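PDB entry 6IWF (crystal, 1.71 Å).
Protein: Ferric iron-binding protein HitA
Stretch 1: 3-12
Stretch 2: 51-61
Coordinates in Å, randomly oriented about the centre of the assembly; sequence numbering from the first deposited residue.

Stretch 1 (3-12) VTLTLYNGQH
Stretch 2 (51-61) RSPADVLYTEE

Strand 4-9 runs parallel to the strand that ends at Thr59, the axes 22° apart and 4.8 Å at closest approach, burying 817 Å² between the stretches. CA-CA distances fix the register: Leu7 to Val56 5.0 Å, Tyr8 to Leu57 4.8 Å, Asn9 to Tyr58 5.0 Å. Extended backbones, such as Tyr8 at phi/psi -86/111 and Val56 at -135/138, carry the ladder. Val56 N donates to Thr6 O (3.3 Å, 158°), Tyr8 N to Val56 O (2.9 Å, 159°), Tyr58 N to Tyr8 O (2.9 Å, 160°) and Gly10 N to Tyr58 O (2.6 Å, 148°).

At the beginning of the ladder, Asp55 (-103/-38) directs its CB toward stretch 1. With chi1 m, its OD2 accepts from Thr6 N at 2.8 Å and 166°, while Asp55 N donates to Thr6 O at 3.0 Å. Both polar backbone atoms of Thr6 are thereby satisfied; Asp55 OD1 is bonded elsewhere in the structure.

Beyond the strands, Gly10 turns at -88/-12. A CB there would lie 3.2 Å from Tyr58 O, a tight fit that glycine avoids. Gln11 N makes weak bonds to Tyr58 O (3.5 Å, 130°) and Asn9 OD1 (2.9 Å, 124°). Asn9 (chi1 t) also sends ND2 to His12 O at 3.2 Å, and Gln11 OE1 accepts from His12 N at 2.7 Å, bracing the turn.

Side chains pack on both sheet faces. On the face that carries Leu7, Val56 and Tyr58, Leu7 (t, p) places CD1 3.7 Å from Val56 CG1 and 3.9 Å from Tyr58 CB; Gln11 CG covers one face of the Tyr58 ring, 3.9 Å from its centroid. On the sheet face that carries Tyr8 and Leu57, Tyr8 (chi1 m) sets CB 3.8 Å from Leu57 CD1. Ala54 CB sits 3.5 Å from the Tyr8 ring centroid, 4° off the normal, its small methyl suited to this close CH-pi contact.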

# COMPACT_ATOMS: atom_id res chain seq x y z
N VAL A 3 17.29 -17.08 -19.51
CA VAL A 3 16.84 -15.72 -19.23
C VAL A 3 16.81 -15.48 -17.73
O VAL A 3 16.41 -16.35 -16.94
CB VAL A 3 15.45 -15.48 -19.85
CG1 VAL A 3 14.87 -14.14 -19.39
CG2 VAL A 3 15.54 -15.49 -21.36
N THR A 4 17.25 -14.29 -17.32
CA THR A 4 17.09 -13.81 -15.96
C THR A 4 16.27 -12.53 -16.01
O THR A 4 16.68 -11.55 -16.64
CB THR A 4 18.46 -13.56 -15.31
OG1 THR A 4 19.14 -14.81 -15.14
CG2 THR A 4 18.30 -12.88 -13.94
N LEU A 5 15.08 -12.56 -15.40
CA LEU A 5 14.28 -11.35 -15.23
C LEU A 5 14.82 -10.53 -14.07
O LEU A 5 15.28 -11.08 -13.06
CB LEU A 5 12.81 -11.69 -14.97
CG LEU A 5 11.95 -12.24 -16.11
CD1 LEU A 5 10.51 -12.47 -15.65
CD2 LEU A 5 11.99 -11.32 -17.32
N THR A 6 14.77 -9.21 -14.21
CA THR A 6 15.12 -8.29 -13.12
C THR A 6 13.83 -7.71 -12.57
O THR A 6 13.05 -7.12 -13.32
CB THR A 6 16.05 -7.18 -13.60
OG1 THR A 6 17.26 -7.76 -14.14
CG2 THR A 6 16.41 -6.27 -12.44
N LEU A 7 13.58 -7.92 -11.28
CA LEU A 7 12.42 -7.40 -10.58
C LEU A 7 12.86 -6.24 -9.70
O LEU A 7 13.69 -6.42 -8.80
CB LEU A 7 11.75 -8.47 -9.72
CG LEU A 7 10.63 -7.99 -8.79
CD1 LEU A 7 9.47 -7.47 -9.64
CD2 LEU A 7 10.17 -9.11 -7.83
N TYR A 8 12.33 -5.05 -9.97
CA TYR A 8 12.47 -3.91 -9.07
C TYR A 8 11.36 -4.01 -8.04
O TYR A 8 10.18 -3.83 -8.38
CB TYR A 8 12.39 -2.59 -9.84
CG TYR A 8 13.69 -2.15 -10.49
CD1 TYR A 8 14.69 -3.08 -10.79
CD2 TYR A 8 13.92 -0.82 -10.80
CE1 TYR A 8 15.87 -2.69 -11.39
CE2 TYR A 8 15.11 -0.42 -11.40
CZ TYR A 8 16.07 -1.36 -11.69
OH TYR A 8 17.25 -0.98 -12.29
N ASN A 9 11.71 -4.30 -6.78
CA ASN A 9 10.72 -4.62 -5.75
C ASN A 9 10.64 -3.51 -4.71
O ASN A 9 11.50 -3.41 -3.83
CB ASN A 9 11.01 -5.96 -5.06
CG ASN A 9 10.00 -6.24 -3.97
OD1 ASN A 9 8.84 -5.87 -4.09
ND2 ASN A 9 10.46 -6.86 -2.87
N GLY A 10 9.58 -2.71 -4.81
CA GLY A 10 9.19 -1.75 -3.80
C GLY A 10 8.28 -2.29 -2.73
O GLY A 10 8.06 -1.62 -1.72
N GLN A 11 7.72 -3.49 -2.93
CA GLN A 11 6.97 -4.15 -1.88
C GLN A 11 7.92 -4.72 -0.83
O GLN A 11 9.14 -4.64 -0.96
CB GLN A 11 6.09 -5.27 -2.44
CG GLN A 11 4.60 -4.98 -2.42
CD GLN A 11 3.99 -5.05 -1.03
OE1 GLN A 11 4.69 -4.95 -0.02
NE2 GLN A 11 2.69 -5.21 -0.97
N HIS A 12 7.36 -5.31 0.21
CA HIS A 12 8.17 -5.84 1.31
C HIS A 12 9.15 -6.90 0.80
O HIS A 12 8.86 -7.63 -0.16
CB HIS A 12 7.26 -6.40 2.40
CG HIS A 12 6.65 -5.34 3.26
ND1 HIS A 12 7.22 -4.09 3.42
CD2 HIS A 12 5.52 -5.33 4.01
CE1 HIS A 12 6.47 -3.37 4.23
NE2 HIS A 12 5.43 -4.09 4.60
N ARG A 51 18.44 2.16 -20.79
CA ARG A 51 19.46 1.29 -20.21
C ARG A 51 18.99 0.58 -18.95
O ARG A 51 19.75 -0.22 -18.40
CB ARG A 51 20.72 2.09 -19.90
CG ARG A 51 21.37 2.76 -21.10
CD ARG A 51 22.61 3.54 -20.68
NE ARG A 51 23.34 4.06 -21.83
CZ ARG A 51 24.50 4.71 -21.75
NH1 ARG A 51 25.08 4.91 -20.57
NH2 ARG A 51 25.10 5.15 -22.85
N SER A 52 17.77 0.86 -18.48
CA SER A 52 17.30 0.23 -17.26
C SER A 52 17.25 -1.28 -17.44
O SER A 52 16.65 -1.76 -18.41
CB SER A 52 15.92 0.73 -16.85
OG SER A 52 15.54 0.12 -15.61
N PRO A 53 17.86 -2.05 -16.54
CA PRO A 53 17.73 -3.51 -16.61
C PRO A 53 16.38 -4.02 -16.11
O PRO A 53 16.11 -5.22 -16.26
CB PRO A 53 18.87 -4.00 -15.72
CG PRO A 53 18.97 -2.93 -14.67
CD PRO A 53 18.66 -1.63 -15.38
N ALA A 54 15.53 -3.15 -15.57
CA ALA A 54 14.28 -3.59 -14.96
C ALA A 54 13.35 -4.20 -16.01
O ALA A 54 13.13 -3.63 -17.07
CB ALA A 54 13.58 -2.42 -14.27
N ASP A 55 12.81 -5.37 -15.69
CA ASP A 55 11.79 -5.99 -16.52
C ASP A 55 10.39 -5.83 -15.95
O ASP A 55 9.44 -5.62 -16.71
CB ASP A 55 12.11 -7.48 -16.69
CG ASP A 55 13.40 -7.71 -17.43
OD1 ASP A 55 13.49 -7.27 -18.61
OD2 ASP A 55 14.34 -8.30 -16.84
N VAL A 56 10.27 -5.92 -14.63
CA VAL A 56 9.00 -5.83 -13.90
C VAL A 56 9.23 -4.92 -12.70
O VAL A 56 10.27 -4.99 -12.05
CB VAL A 56 8.50 -7.22 -13.45
CG1 VAL A 56 7.27 -7.11 -12.56
CG2 VAL A 56 8.20 -8.10 -14.67
N LEU A 57 8.26 -4.04 -12.44
CA LEU A 57 8.25 -3.20 -11.25
C LEU A 57 7.09 -3.62 -10.37
O LEU A 57 5.97 -3.79 -10.85
CB LEU A 57 8.13 -1.73 -11.62
CG LEU A 57 7.94 -0.74 -10.46
CD1 LEU A 57 9.16 -0.67 -9.56
CD2 LEU A 57 7.58 0.64 -11.00
N TYR A 58 7.35 -3.76 -9.07
CA TYR A 58 6.35 -4.18 -8.09
C TYR A 58 6.39 -3.16 -6.97
O TYR A 58 7.45 -2.97 -6.36
CB TYR A 58 6.70 -5.58 -7.58
CG TYR A 58 5.72 -6.26 -6.65
CD1 TYR A 58 4.40 -5.83 -6.50
CD2 TYR A 58 6.13 -7.37 -5.91
CE1 TYR A 58 3.52 -6.51 -5.64
CE2 TYR A 58 5.27 -8.03 -5.06
CZ TYR A 58 3.99 -7.61 -4.92
OH TYR A 58 3.17 -8.30 -4.06
N THR A 59 5.28 -2.45 -6.74
CA THR A 59 5.26 -1.37 -5.77
C THR A 59 4.23 -1.61 -4.67
O THR A 59 3.20 -2.26 -4.88
CB THR A 59 4.96 -0.01 -6.43
OG1 THR A 59 3.68 -0.05 -7.05
CG2 THR A 59 6.04 0.35 -7.45
N GLU A 60 4.53 -1.04 -3.50
CA GLU A 60 3.59 -1.04 -2.38
C GLU A 60 2.34 -0.23 -2.68
O GLU A 60 1.25 -0.56 -2.20
CB GLU A 60 4.28 -0.49 -1.14
CG GLU A 60 4.55 -1.49 -0.06
CD GLU A 60 4.77 -0.82 1.27
OE1 GLU A 60 4.00 -1.11 2.21
OE2 GLU A 60 5.70 0.02 1.37
N GLU A 61 2.48 0.88 -3.43
CA GLU A 61 1.39 1.81 -3.66
C GLU A 61 1.30 2.15 -5.14
O GLU A 61 2.23 1.92 -5.92
CB GLU A 61 1.55 3.10 -2.85
CG GLU A 61 2.07 2.88 -1.43
CD GLU A 61 1.02 2.31 -0.49
OE1 GLU A 61 1.40 2.02 0.68
OE2 GLU A 61 -0.16 2.15 -0.89